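Side-chain contact in ylmH (Streptococcus pneumoniae, PDB 2FPH), which is a cell division protein that probably binds nucleic acid through a domain related to RNA-recognition motifs: residues Pro78-Ser81 with Asp82-Ile85. Numbering follows the deposited sequence.
Sequences PEFS and DFEI
Asp82 reaches back to Glu79 and closes a tight turn with two reciprocal bonds. Glu79 N donates to Asp82 OD2 at 2.8 Å in a nearly straight bond (164°). It meets the anti side of the carboxylate, tilted out of its plane. Asp82 N returns a bond to Glu79 O at 2.9 Å. Asp82 CG stands beside its backbone N, anti to the carbonyl carbon (chi1 -68°), which turns the carboxylate back along the chain. The bond to OD2 holds the carboxylate in this orientation.

Two further backbone bonds carry the turn on: Phe83 N to Phe80 O at 3.0 Å and Glu84 N to Ser81 O at 3.1 Å. With the Asp82 N bond they make three overlapping turns, each closed from i+3 to i. Glu84 then takes positive phi and psi, and the chain leaves the turn. A water bridges this exit, donating to Phe80 O and accepting from Ile85 N.

The side chains of Phe80 and Phe83 cross at about a right angle, with Phe80 CD1 3.9 Å from Phe83 CD2. Phe80 CG lies anti to its backbone N (chi1 -177°), and the ring extends toward Ile85, where CZ approaches Ile85 CB at 4.4 Å. The edge of the Phe83 ring faces Phe80 O.

The turn ends the loop from strand 69-72 of the three-stranded sheet. It runs into strand 85-91 of the five-stranded sheet, within the putative RNA-binding region. Phe83 packs on Leu70 and Ser56 of the first sheet and edge-to-face with Phe61. Phe80 meets Phe160, in the segment following strand 151-157, edge-to-face.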
loop_
_atom_site.group_PDB
_atom_site.type_symbol
_atom_site.label_atom_id
_atom_site.label_comp_id
_atom_site.label_asym_id
_atom_site.label_seq_id
_atom_site.Cartn_x
_atom_site.Cartn_y
_atom_site.Cartn_z
ATOM N N PRO A 78 10.103 12.739 7.481
ATOM C CA PRO A 78 9.468 11.402 7.319
ATOM C C PRO A 78 10.355 10.223 7.755
ATOM O O PRO A 78 11.550 10.235 7.457
ATOM C CB PRO A 78 9.165 11.299 5.832
ATOM C CG PRO A 78 9.534 12.768 5.274
ATOM C CD PRO A 78 10.543 13.251 6.184
ATOM N N GLU A 79 9.767 9.256 8.458
ATOM C CA GLU A 79 10.410 8.011 8.815
ATOM C C GLU A 79 9.523 6.888 8.279
ATOM O O GLU A 79 8.340 7.130 7.981
ATOM C CB GLU A 79 10.574 7.855 10.343
ATOM C CG GLU A 79 11.767 8.590 10.941
ATOM C CD GLU A 79 12.139 8.041 12.304
ATOM O OE1 GLU A 79 11.211 7.780 13.098
ATOM O OE2 GLU A 79 13.360 7.842 12.575
ATOM N N PHE A 80 10.066 5.673 8.141
ATOM C CA PHE A 80 9.282 4.601 7.537
ATOM C C PHE A 80 7.971 4.345 8.298
ATOM O O PHE A 80 6.921 4.030 7.719
ATOM C CB PHE A 80 10.075 3.312 7.484
ATOM C CG PHE A 80 9.344 2.221 6.819
ATOM C CD1 PHE A 80 8.985 2.330 5.477
ATOM C CD2 PHE A 80 8.919 1.133 7.536
ATOM C CE1 PHE A 80 8.298 1.317 4.871
ATOM C CE2 PHE A 80 8.234 0.121 6.912
ATOM C CZ PHE A 80 7.919 0.221 5.582
ATOM N N SER A 81 7.994 4.511 9.631
ATOM C CA SER A 81 6.790 4.329 10.399
ATOM C C SER A 81 5.612 5.259 9.978
ATOM O O SER A 81 4.456 4.893 10.175
ATOM C CB SER A 81 7.072 4.419 11.913
ATOM O OG SER A 81 7.491 5.695 12.267
ATOM N N ASP A 82 5.918 6.440 9.413
ATOM C CA ASP A 82 4.916 7.400 8.967
ATOM C C ASP A 82 4.075 6.840 7.784
ATOM O O ASP A 82 3.018 7.348 7.498
ATOM C CB ASP A 82 5.586 8.690 8.554
ATOM C CG ASP A 82 6.199 9.423 9.716
ATOM O OD1 ASP A 82 5.543 9.477 10.775
ATOM O OD2 ASP A 82 7.294 10.018 9.610
ATOM N N PHE A 83 4.556 5.784 7.101
ATOM C CA PHE A 83 3.726 5.137 6.074
ATOM C C PHE A 83 2.672 4.120 6.582
ATOM O O PHE A 83 1.762 3.649 5.826
ATOM C CB PHE A 83 4.601 4.419 5.023
ATOM C CG PHE A 83 5.511 5.322 4.260
ATOM C CD1 PHE A 83 5.039 6.073 3.200
ATOM C CD2 PHE A 83 6.860 5.442 4.601
ATOM C CE1 PHE A 83 5.849 6.898 2.505
ATOM C CE2 PHE A 83 7.697 6.304 3.877
ATOM C CZ PHE A 83 7.176 7.018 2.798
ATOM N N GLU A 84 2.759 3.789 7.860
ATOM C CA GLU A 84 1.741 2.945 8.512
ATOM C C GLU A 84 1.558 1.628 7.734
ATOM O O GLU A 84 0.426 1.226 7.414
ATOM C CB GLU A 84 0.429 3.727 8.676
ATOM C CG GLU A 84 0.530 4.894 9.650
ATOM C CD GLU A 84 -0.746 5.650 9.914
ATOM O OE1 GLU A 84 -1.849 5.193 9.584
ATOM O OE2 GLU A 84 -0.641 6.782 10.451
ATOM N N ILE A 85 2.680 0.986 7.400
ATOM C CA ILE A 85 2.677 -0.305 6.686
ATOM C C ILE A 85 3.213 -1.382 7.592
ATOM O O ILE A 85 4.264 -1.190 8.224
ATOM C CB ILE A 85 3.517 -0.235 5.367
ATOM C CG1 ILE A 85 2.887 0.776 4.381
ATOM C CG2 ILE A 85 3.505 -1.592 4.649
ATOM C CD1 ILE A 85 3.814 1.156 3.249
HETATM O O HOH W 1 5.369 1.710 8.170
#